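Local coordinates for protein aminotransferase class I and II (Streptococcus suis 89/1591, PDB 3OP7) that probably catalyses pyridoxal-phosphate-dependent transfer of amino groups, as a member of the class I and II aminotransferase family, at residues A183-E194 and S206-V217; W61-V72 and K80-N88. All coordinates share one frame; numbering follows the deposited sequence. Where two conformers were deposited one is given.

Contact 1 (183-194 with 206-217) and contact 2 (61-72 with 80-88) belong to the same mixed sheet, with centres about 19 Å apart. Strand 84-87 of contact 2 is outermost within this chain; strand 232-235 separates it from strand 214-219 of contact 1, next to which runs strand 189-193. The two contacts also touch directly, where Ile-208 CD1 packs 3.9 Å from Gln-83 NE2. Contact 1 reaches the cofactor: Asp-193, in strand 189-193, hydrogen-bonds both Asn-94 and N1 of the pyridoxal phosphate carried as a Schiff base by Lys-222. At contact 2, Asn-88 instead packs on Asn-88 of the second subunit.

Contact 1: A183-E194 and S206-V217; sequences ASEVGAYILSDE and SIIEVYDKGIAV. With EDO (1,2-ethanediol), chain K.
Glu-194 turns the end of its carboxylate toward the start of the short, weakly bonded helix 207-210 and grips it with both oxygens. Glu-194 OE1 accepts from Ser-206 OG at 2.7 Å and Glu-194 OE2 from Ile-207 N at 2.9 Å, each through its syn lone pair; Ser-192 OG also donates to OE2, from the anti side and out of plane. Ser-206 suits its place because one small hydroxyl both binds Glu-194 and, weakly, caps Ile-208 N, while Glu-209 OE1 accepts from Ser-206 N to complete a capping box.

Beside this polar end, Ile-207 crosses Ile-190 at about a right angle, Ile-207 CG1 lying 3.7 Å from Ile-190 CG2. Tyr-211 has CG anti to the backbone N (chi1 -169°), which sends the ring toward 183-194: Ile-190 CD1 lies 3.9 Å from Tyr-211 CD2, and Tyr-211 OH donates to Ala-188 O at 2.7 Å, with that oxygen in the ring plane. On the opposite face of the sheet Leu-191 CD1 meets Val-217 CG2 at 3.6 Å.

Between these faces the parallel strands are laced by backbone bonds such as Ser-192 N to Ile-215 O (2.8 Å). With three donors around its buried carboxylate, Glu-194 is probably ionised, and its charge may be eased by the helix start; the parallel pairing probably helps hold Asp-193, whose OD2 bonds cofactor N1 and Asn-94 ND2.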
loop_
_atom_site.group_PDB
_atom_site.type_symbol
_atom_site.label_atom_id
_atom_site.label_comp_id
_atom_site.label_asym_id
_atom_site.label_seq_id
_atom_site.Cartn_x
_atom_site.Cartn_y
_atom_site.Cartn_z
ATOM N N ALA A 183 -9.710 -19.379 21.146
ATOM C CA ALA A 183 -8.916 -18.161 21.151
ATOM C C ALA A 183 -9.077 -17.394 22.464
ATOM O O ALA A 183 -8.102 -16.883 23.013
ATOM C CB ALA A 183 -9.275 -17.213 19.947
ATOM N N SER A 184 -10.304 -17.377 22.987
ATOM C CA SER A 184 -10.584 -16.671 24.235
ATOM C C SER A 184 -9.880 -17.236 25.438
ATOM O O SER A 184 -9.698 -16.515 26.400
ATOM C CB SER A 184 -12.090 -16.684 24.549
ATOM O OG SER A 184 -12.715 -15.952 23.549
ATOM N N GLU A 185 -9.516 -18.525 25.432
ATOM C CA GLU A 185 -8.766 -19.074 26.553
ATOM C C GLU A 185 -7.456 -18.332 26.834
ATOM O O GLU A 185 -6.987 -18.319 27.992
ATOM C CB GLU A 185 -8.433 -20.563 26.369
ATOM C CG GLU A 185 -9.542 -21.533 26.612
ATOM C CD GLU A 185 -10.083 -21.492 28.034
ATOM O OE1 GLU A 185 -9.483 -22.058 28.991
ATOM O OE2 GLU A 185 -11.144 -20.873 28.185
ATOM N N VAL A 186 -6.859 -17.759 25.786
ATOM C CA VAL A 186 -5.577 -17.077 25.895
ATOM C C VAL A 186 -5.613 -15.616 25.481
ATOM O O VAL A 186 -4.579 -14.920 25.567
ATOM C CB VAL A 186 -4.471 -17.810 25.095
ATOM C CG1 VAL A 186 -4.413 -19.279 25.477
ATOM C CG2 VAL A 186 -4.703 -17.693 23.642
ATOM N N GLY A 187 -6.783 -15.097 25.087
ATOM C CA GLY A 187 -6.856 -13.705 24.642
ATOM C C GLY A 187 -6.182 -13.482 23.277
ATOM O O GLY A 187 -5.711 -12.374 22.968
ATOM N N ALA A 188 -6.111 -14.524 22.440
ATOM C CA ALA A 188 -5.515 -14.388 21.103
ATOM C C ALA A 188 -6.440 -13.575 20.203
ATOM O O ALA A 188 -7.654 -13.706 20.268
ATOM C CB ALA A 188 -5.261 -15.783 20.460
ATOM N N TYR A 189 -5.868 -12.737 19.358
ATOM C CA TYR A 189 -6.647 -12.067 18.350
ATOM C C TYR A 189 -6.969 -13.108 17.330
ATOM O O TYR A 189 -6.205 -14.059 17.148
ATOM C CB TYR A 189 -5.841 -11.050 17.594
ATOM C CG TYR A 189 -5.327 -9.869 18.385
ATOM C CD1 TYR A 189 -6.194 -8.963 18.916
ATOM C CD2 TYR A 189 -3.938 -9.663 18.554
ATOM C CE1 TYR A 189 -5.706 -7.849 19.642
ATOM C CE2 TYR A 189 -3.444 -8.570 19.255
ATOM C CZ TYR A 189 -4.333 -7.661 19.789
ATOM O OH TYR A 189 -3.839 -6.569 20.482
ATOM N N ILE A 190 -8.046 -12.887 16.607
ATOM C CA ILE A 190 -8.330 -13.643 15.383
ATOM C C ILE A 190 -8.467 -12.653 14.230
ATOM O O ILE A 190 -9.381 -11.826 14.207
ATOM C CB ILE A 190 -9.608 -14.516 15.469
ATOM C CG1 ILE A 190 -9.494 -15.591 16.565
ATOM C CG2 ILE A 190 -9.843 -15.182 14.087
ATOM C CD1 ILE A 190 -10.785 -16.357 16.857
ATOM N N LEU A 191 -7.512 -12.709 13.302
ATOM C CA LEU A 191 -7.535 -11.898 12.094
ATOM C C LEU A 191 -8.299 -12.755 11.088
ATOM O O LEU A 191 -7.944 -13.937 10.857
ATOM C CB LEU A 191 -6.142 -11.695 11.557
ATOM C CG LEU A 191 -6.018 -11.094 10.130
ATOM C CD1 LEU A 191 -6.850 -9.760 9.985
ATOM C CD2 LEU A 191 -4.534 -10.857 9.723
ATOM N N SER A 192 -9.381 -12.215 10.551
ATOM C CA SER A 192 -10.164 -12.912 9.536
ATOM C C SER A 192 -10.282 -12.077 8.249
ATOM O O SER A 192 -10.871 -10.996 8.244
ATOM C CB SER A 192 -11.550 -13.221 10.105
ATOM O OG SER A 192 -12.325 -13.969 9.176
ATOM N N ASP A 193 -9.625 -12.533 7.191
ATOM C CA ASP A 193 -9.720 -11.927 5.892
ATOM C C ASP A 193 -11.020 -12.433 5.238
ATOM O O ASP A 193 -11.181 -13.636 4.925
ATOM C CB ASP A 193 -8.464 -12.269 5.087
ATOM C CG ASP A 193 -8.529 -11.843 3.616
ATOM O OD1 ASP A 193 -9.623 -11.695 3.041
ATOM O OD2 ASP A 193 -7.461 -11.803 3.002
ATOM N N GLU A 194 -11.963 -11.511 5.141
ATOM C CA GLU A 194 -13.308 -11.770 4.750
ATOM C C GLU A 194 -13.677 -11.204 3.397
ATOM O O GLU A 194 -14.847 -10.919 3.141
ATOM C CB GLU A 194 -14.276 -11.318 5.867
ATOM C CG GLU A 194 -14.012 -12.116 7.133
ATOM C CD GLU A 194 -14.716 -11.676 8.406
ATOM O OE1 GLU A 194 -15.233 -10.547 8.483
ATOM O OE2 GLU A 194 -14.770 -12.534 9.345
ATOM N N SER A 206 -19.286 -12.133 10.466
ATOM C CA SER A 206 -17.900 -11.639 10.563
ATOM C C SER A 206 -17.306 -12.019 11.914
ATOM O O SER A 206 -18.012 -12.090 12.927
ATOM C CB SER A 206 -17.860 -10.131 10.403
ATOM O OG SER A 206 -16.532 -9.638 10.612
ATOM N N ILE A 207 -16.001 -12.234 11.926
ATOM C CA ILE A 207 -15.281 -12.475 13.180
ATOM C C ILE A 207 -15.581 -11.435 14.219
ATOM O O ILE A 207 -15.753 -11.734 15.387
ATOM C CB ILE A 207 -13.735 -12.662 12.973
ATOM C CG1 ILE A 207 -13.126 -13.427 14.142
ATOM C CG2 ILE A 207 -12.942 -11.355 12.708
ATOM C CD1 ILE A 207 -13.684 -14.848 14.384
ATOM N N ILE A 208 -15.660 -10.180 13.800
ATOM C CA ILE A 208 -15.910 -9.129 14.769
ATOM C C ILE A 208 -17.337 -9.121 15.353
ATOM O O ILE A 208 -17.571 -8.495 16.387
ATOM C CB ILE A 208 -15.583 -7.779 14.138
ATOM C CG1 ILE A 208 -15.295 -6.749 15.235
ATOM C CG2 ILE A 208 -16.672 -7.405 13.144
ATOM C CD1 ILE A 208 -14.862 -5.386 14.716
ATOM N N GLU A 209 -18.266 -9.852 14.738
ATOM C CA GLU A 209 -19.623 -10.026 15.269
ATOM C C GLU A 209 -19.715 -11.159 16.303
ATOM O O GLU A 209 -20.752 -11.293 17.004
ATOM C CB GLU A 209 -20.614 -10.264 14.108
ATOM C CG GLU A 209 -20.764 -9.040 13.191
ATOM C CD GLU A 209 -21.535 -9.298 11.914
ATOM O OE1 GLU A 209 -21.389 -10.356 11.251
ATOM O OE2 GLU A 209 -22.269 -8.373 11.514
ATOM N N VAL A 210 -18.676 -11.988 16.379
ATOM C CA VAL A 210 -18.642 -13.066 17.355
ATOM C C VAL A 210 -17.525 -12.967 18.386
ATOM O O VAL A 210 -17.497 -13.786 19.312
ATOM C CB VAL A 210 -18.610 -14.459 16.675
ATOM C CG1 VAL A 210 -19.936 -14.754 15.930
ATOM C CG2 VAL A 210 -17.440 -14.620 15.752
ATOM N N TYR A 211 -16.631 -11.995 18.241
ATOM C CA TYR A 211 -15.454 -11.866 19.125
ATOM C C TYR A 211 -14.969 -10.445 19.204
ATOM O O TYR A 211 -14.646 -9.834 18.174
ATOM C CB TYR A 211 -14.336 -12.757 18.585
ATOM C CG TYR A 211 -13.119 -12.984 19.471
ATOM C CD1 TYR A 211 -13.227 -13.070 20.867
ATOM C CD2 TYR A 211 -11.892 -13.218 18.902
ATOM C CE1 TYR A 211 -12.116 -13.348 21.669
ATOM C CE2 TYR A 211 -10.767 -13.458 19.674
ATOM C CZ TYR A 211 -10.890 -13.532 21.069
ATOM O OH TYR A 211 -9.804 -13.792 21.833
ATOM N N ASP A 212 -14.841 -9.930 20.431
ATOM C CA ASP A 212 -14.293 -8.579 20.686
ATOM C C ASP A 212 -12.894 -8.423 20.162
ATOM O O ASP A 212 -12.469 -7.322 19.770
ATOM C CB ASP A 212 -14.203 -8.245 22.185
ATOM C CG ASP A 212 -13.838 -6.762 22.437
ATOM O OD1 ASP A 212 -14.759 -5.930 22.244
ATOM O OD2 ASP A 212 -12.659 -6.419 22.816
ATOM N N LYS A 213 -12.122 -9.501 20.203
ATOM C CA LYS A 213 -10.734 -9.457 19.671
ATOM C C LYS A 213 -10.639 -10.054 18.239
ATOM O O LYS A 213 -9.569 -10.485 17.792
ATOM C CB LYS A 213 -9.790 -10.174 20.644
ATOM C CG LYS A 213 -9.307 -9.301 21.780
ATOM C CD LYS A 213 -8.495 -10.128 22.824
ATOM C CE LYS A 213 -7.262 -9.338 23.256
ATOM N NZ LYS A 213 -6.566 -9.922 24.462
ATOM N N GLY A 214 -11.767 -10.049 17.524
ATOM C CA GLY A 214 -11.804 -10.397 16.119
ATOM C C GLY A 214 -11.443 -9.148 15.323
ATOM O O GLY A 214 -11.960 -8.069 15.634
ATOM N N ILE A 215 -10.602 -9.321 14.309
ATOM C CA ILE A 215 -10.084 -8.216 13.461
ATOM C C ILE A 215 -10.527 -8.623 12.051
ATOM O O ILE A 215 -10.072 -9.658 11.529
ATOM C CB ILE A 215 -8.558 -8.067 13.529
ATOM C CG1 ILE A 215 -8.092 -7.774 14.959
ATOM C CG2 ILE A 215 -8.065 -6.964 12.527
ATOM C CD1 ILE A 215 -6.581 -7.847 15.131
ATOM N N ALA A 216 -11.502 -7.890 11.501
ATOM C CA ALA A 216 -12.070 -8.158 10.188
ATOM C C ALA A 216 -11.380 -7.356 9.113
ATOM O O ALA A 216 -11.202 -6.147 9.278
ATOM C CB ALA A 216 -13.566 -7.833 10.185
ATOM N N VAL A 217 -10.955 -8.046 8.055
ATOM C CA VAL A 217 -10.348 -7.417 6.907
ATOM C C VAL A 217 -11.301 -7.664 5.756
ATOM O O VAL A 217 -11.836 -8.773 5.550
ATOM C CB VAL A 217 -8.918 -7.945 6.625
ATOM C CG1 VAL A 217 -8.498 -7.712 5.154
ATOM C CG2 VAL A 217 -7.907 -7.293 7.593
HETATM C C1 EDO K . -24.809 -10.533 12.912
HETATM O O1 EDO K . -24.562 -10.882 14.286
HETATM C C2 EDO K . -24.462 -11.709 12.001
HETATM O O2 EDO K . -23.959 -11.324 10.707
#

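Contact 2: W61-V72 and K80-N88; sequences WIEGSPAFKKSV and KPEQILQTN. With EDO (1,2-ethanediol), chain H.
The amide of Gln-86 lies over one face of the Phe-68 ring, with Val-72 CG2 over the opposite face. Gln-86 NE2 sits above the ring centre, 3.4 Å from Phe-68 CG, with amide and ring planes 65° apart, while Gln-86 CG adds a CH-pi contact over the same face. The first torsion of Phe-68 (chi1 175°) swings the ring down from the helix onto the strand. A glutamine suits this place because its stem and NE2 both rest on the ring, while NE2 also hydrogen-bonds Asp-260 OD1. Two waters lie 2.8 Å from Gln-86 OE1, though their protons have other acceptors in reach.

Apolar packing continues along the helix. Val-72 CG1 meets Ile-84 CD1 at 3.7 Å, and Ile-84 CG2 reaches obliquely to Phe-68 CE2; these branched side chains fill the space between helix and sheet. Farther out, Lys-70 and Pro-81 lie side by side, pointing the same way, Lys-70 CD against Pro-81 CG.

The direct hydrogen bond between the segments is Gln-86 N to Glu-63 O, 3.0 Å and nearly straight at the hydrogen, though the donor stands above the carbonyl plane. Next to it Gly-64, with no side chain, lets its CA come 3.4 Å from Gln-86 OE1.

Within 61-72, the extended Lys-69 chain carries NZ to Glu-63 OE1, a 2.9 Å salt bridge using the anti lone pair; Glu-63 OE2 pairs with Arg-245. A water links Lys-69 to the strand, accepting from Lys-69 NZ and donating to Ile-84 O at 2.7 Å.

At the helix start Ser-65 is the N-cap residue, its OG accepting from Phe-68 N at 3.1 Å. A helix thus packs across an edge strand, as in the layered alpha/beta architecture of the large domain of fold-type I PLP enzymes.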
loop_
_atom_site.group_PDB
_atom_site.type_symbol
_atom_site.label_atom_id
_atom_site.label_comp_id
_atom_site.label_asym_id
_atom_site.label_seq_id
_atom_site.Cartn_x
_atom_site.Cartn_y
_atom_site.Cartn_z
ATOM N N TRP A 61 -9.038 12.279 3.000
ATOM C CA TRP A 61 -9.473 11.619 4.207
ATOM C C TRP A 61 -8.460 10.527 4.563
ATOM O O TRP A 61 -8.451 9.421 3.996
ATOM C CB TRP A 61 -10.835 10.966 4.017
ATOM C CG TRP A 61 -11.951 11.929 3.762
ATOM C CD1 TRP A 61 -12.572 12.178 2.576
ATOM C CD2 TRP A 61 -12.588 12.755 4.733
ATOM N NE1 TRP A 61 -13.576 13.098 2.753
ATOM C CE2 TRP A 61 -13.590 13.491 4.058
ATOM C CE3 TRP A 61 -12.386 12.971 6.100
ATOM C CZ2 TRP A 61 -14.404 14.400 4.708
ATOM C CZ3 TRP A 61 -13.212 13.889 6.751
ATOM C CH2 TRP A 61 -14.192 14.577 6.047
ATOM N N ILE A 62 -7.657 10.810 5.556
ATOM C CA ILE A 62 -6.567 9.939 5.927
ATOM C C ILE A 62 -7.107 8.564 6.272
ATOM O O ILE A 62 -6.530 7.535 5.863
ATOM C CB ILE A 62 -5.703 10.595 7.064
ATOM C CG1 ILE A 62 -5.014 11.852 6.548
ATOM C CG2 ILE A 62 -4.728 9.592 7.653
ATOM C CD1 ILE A 62 -3.891 11.627 5.483
ATOM N N GLU A 63 -8.231 8.506 6.985
ATOM C CA GLU A 63 -8.696 7.210 7.436
ATOM C C GLU A 63 -9.891 6.696 6.687
ATOM O O GLU A 63 -10.455 5.698 7.086
ATOM C CB GLU A 63 -9.055 7.282 8.874
ATOM C CG GLU A 63 -7.823 7.579 9.698
ATOM C CD GLU A 63 -8.071 7.578 11.172
ATOM O OE1 GLU A 63 -9.216 7.564 11.614
ATOM O OE2 GLU A 63 -7.074 7.620 11.906
ATOM N N GLY A 64 -10.240 7.379 5.604
ATOM C CA GLY A 64 -11.499 7.159 4.900
ATOM C C GLY A 64 -12.537 8.217 5.296
ATOM O O GLY A 64 -12.559 8.719 6.435
ATOM N N SER A 65 -13.435 8.518 4.371
ATOM C CA SER A 65 -14.428 9.539 4.552
ATOM C C SER A 65 -15.430 9.138 5.615
ATOM O O SER A 65 -15.594 7.930 5.922
ATOM C CB SER A 65 -15.173 9.790 3.237
ATOM O OG SER A 65 -15.815 8.624 2.767
ATOM N N PRO A 66 -16.146 10.118 6.156
ATOM C CA PRO A 66 -17.173 9.770 7.143
ATOM C C PRO A 66 -18.251 8.869 6.549
ATOM O O PRO A 66 -18.783 7.965 7.234
ATOM C CB PRO A 66 -17.712 11.146 7.550
ATOM C CG PRO A 66 -16.544 12.062 7.352
ATOM C CD PRO A 66 -15.890 11.570 6.120
ATOM N N ALA A 67 -18.575 9.082 5.279
ATOM C CA ALA A 67 -19.590 8.242 4.607
ATOM C C ALA A 67 -19.067 6.808 4.436
ATOM O O ALA A 67 -19.787 5.853 4.649
ATOM C CB ALA A 67 -19.979 8.836 3.237
ATOM N N PHE A 68 -17.798 6.686 4.049
ATOM C CA PHE A 68 -17.137 5.368 3.971
ATOM C C PHE A 68 -17.192 4.638 5.318
ATOM O O PHE A 68 -17.647 3.502 5.420
ATOM C CB PHE A 68 -15.689 5.528 3.507
ATOM C CG PHE A 68 -14.924 4.262 3.515
ATOM C CD1 PHE A 68 -15.008 3.394 2.443
ATOM C CD2 PHE A 68 -14.095 3.944 4.584
ATOM C CE1 PHE A 68 -14.272 2.201 2.442
ATOM C CE2 PHE A 68 -13.354 2.703 4.610
ATOM C CZ PHE A 68 -13.451 1.844 3.531
ATOM N N LYS A 69 -16.755 5.320 6.380
ATOM C CA LYS A 69 -16.739 4.684 7.692
ATOM C C LYS A 69 -18.113 4.295 8.150
ATOM O O LYS A 69 -18.290 3.193 8.667
ATOM C CB LYS A 69 -16.049 5.560 8.761
ATOM C CG LYS A 69 -14.587 5.741 8.554
ATOM C CD LYS A 69 -14.069 6.566 9.758
ATOM C CE LYS A 69 -12.601 6.734 9.710
ATOM N NZ LYS A 69 -12.071 7.398 10.990
ATOM N N LYS A 70 -19.088 5.173 7.982
ATOM C CA LYS A 70 -20.471 4.844 8.387
ATOM C C LYS A 70 -21.043 3.677 7.575
ATOM O O LYS A 70 -21.583 2.742 8.164
ATOM C CB LYS A 70 -21.394 6.038 8.221
ATOM C CG LYS A 70 -22.836 5.831 8.704
ATOM C CD LYS A 70 -22.883 5.579 10.198
ATOM C CE LYS A 70 -24.294 5.552 10.726
ATOM N NZ LYS A 70 -24.353 5.279 12.206
ATOM N N SER A 71 -20.924 3.736 6.253
ATOM C CA SER A 71 -21.517 2.702 5.387
ATOM C C SER A 71 -20.879 1.338 5.676
ATOM O O SER A 71 -21.590 0.358 5.766
ATOM C CB SER A 71 -21.348 3.032 3.912
ATOM O OG SER A 71 -22.104 4.187 3.545
ATOM N N VAL A 72 -19.548 1.312 5.830
ATOM C CA VAL A 72 -18.865 0.071 6.201
ATOM C C VAL A 72 -19.362 -0.449 7.551
ATOM O O VAL A 72 -19.682 -1.635 7.672
ATOM C CB VAL A 72 -17.348 0.195 6.215
ATOM C CG1 VAL A 72 -16.718 -1.049 6.896
ATOM C CG2 VAL A 72 -16.761 0.385 4.790
ATOM N N LYS A 80 -19.137 0.352 15.346
ATOM C CA LYS A 80 -19.236 1.795 15.180
ATOM C C LYS A 80 -18.298 2.286 14.087
ATOM O O LYS A 80 -17.268 1.661 13.818
ATOM C CB LYS A 80 -18.908 2.512 16.482
ATOM C CG LYS A 80 -19.935 2.246 17.566
ATOM C CD LYS A 80 -19.570 2.878 18.897
ATOM C CE LYS A 80 -20.746 2.728 19.915
ATOM N NZ LYS A 80 -20.272 2.304 21.272
ATOM N N PRO A 81 -18.635 3.440 13.471
ATOM C CA PRO A 81 -17.740 3.980 12.446
ATOM C C PRO A 81 -16.299 4.183 12.894
ATOM O O PRO A 81 -15.378 4.043 12.078
ATOM C CB PRO A 81 -18.351 5.362 12.133
ATOM C CG PRO A 81 -19.754 5.293 12.584
ATOM C CD PRO A 81 -19.890 4.213 13.611
ATOM N N GLU A 82 -16.098 4.592 14.147
ATOM C CA GLU A 82 -14.751 4.802 14.687
ATOM C C GLU A 82 -13.880 3.530 14.702
ATOM O O GLU A 82 -12.666 3.603 14.859
ATOM C CB GLU A 82 -14.817 5.406 16.110
ATOM C CG GLU A 82 -15.419 4.389 17.150
ATOM C CD GLU A 82 -15.859 4.996 18.506
ATOM O OE1 GLU A 82 -15.005 5.541 19.229
ATOM O OE2 GLU A 82 -17.051 4.862 18.876
ATOM N N GLN A 83 -14.487 2.364 14.517
ATOM C CA GLN A 83 -13.770 1.101 14.475
ATOM C C GLN A 83 -13.280 0.736 13.047
ATOM O O GLN A 83 -12.715 -0.353 12.845
ATOM C CB GLN A 83 -14.675 -0.007 14.984
ATOM C CG GLN A 83 -15.058 0.098 16.479
ATOM C CD GLN A 83 -16.020 -0.973 16.879
ATOM O OE1 GLN A 83 -17.203 -0.702 17.122
ATOM N NE2 GLN A 83 -15.542 -2.218 16.949
ATOM N N ILE A 84 -13.459 1.647 12.075
ATOM C CA ILE A 84 -13.153 1.357 10.654
ATOM C C ILE A 84 -11.987 2.175 10.206
ATOM O O ILE A 84 -12.008 3.410 10.388
ATOM C CB ILE A 84 -14.357 1.682 9.742
ATOM C CG1 ILE A 84 -15.630 0.952 10.219
ATOM C CG2 ILE A 84 -14.065 1.310 8.273
ATOM C CD1 ILE A 84 -15.527 -0.646 10.346
ATOM N N LEU A 85 -10.986 1.520 9.622
ATOM C CA LEU A 85 -9.887 2.189 8.962
ATOM C C LEU A 85 -9.830 1.771 7.498
ATOM O O LEU A 85 -9.685 0.599 7.174
ATOM C CB LEU A 85 -8.528 1.900 9.611
ATOM C CG LEU A 85 -8.337 2.342 11.051
ATOM C CD1 LEU A 85 -6.992 1.818 11.553
ATOM C CD2 LEU A 85 -8.414 3.882 11.141
ATOM N N GLN A 86 -9.851 2.767 6.611
ATOM C CA GLN A 86 -9.659 2.529 5.184
ATOM C C GLN A 86 -8.235 2.123 4.880
ATOM O O GLN A 86 -7.271 2.687 5.452
ATOM C CB GLN A 86 -9.975 3.806 4.400
ATOM C CG GLN A 86 -10.128 3.611 2.906
ATOM C CD GLN A 86 -10.688 4.857 2.277
ATOM O OE1 GLN A 86 -9.977 5.821 2.128
ATOM N NE2 GLN A 86 -11.954 4.860 1.963
ATOM N N THR A 87 -8.098 1.209 3.913
ATOM C CA THR A 87 -6.806 0.755 3.464
ATOM C C THR A 87 -6.740 0.611 1.948
ATOM O O THR A 87 -7.800 0.666 1.258
ATOM C CB THR A 87 -6.502 -0.608 4.111
ATOM O OG1 THR A 87 -7.524 -1.536 3.709
ATOM C CG2 THR A 87 -6.401 -0.495 5.658
ATOM N N ASN A 88 -5.525 0.475 1.408
ATOM C CA ASN A 88 -5.366 0.153 -0.013
ATOM C C ASN A 88 -5.665 -1.313 -0.281
ATOM O O ASN A 88 -4.761 -2.171 -0.327
ATOM C CB ASN A 88 -4.008 0.585 -0.582
ATOM C CG ASN A 88 -2.822 -0.138 0.051
ATOM O OD1 ASN A 88 -2.773 -0.256 1.268
ATOM N ND2 ASN A 88 -1.848 -0.605 -0.779
HETATM C C1 EDO H . -8.522 14.286 6.995
HETATM O O1 EDO H . -8.120 13.049 7.549
HETATM C C2 EDO H . -9.211 15.116 8.079
HETATM O O2 EDO H . -9.894 14.268 9.001
HETATM O O HOH W 1 -9.760 8.552 1.776
HETATM O O HOH W 2 -7.464 6.257 3.325
HETATM O O HOH W 3 -11.627 5.093 12.524
#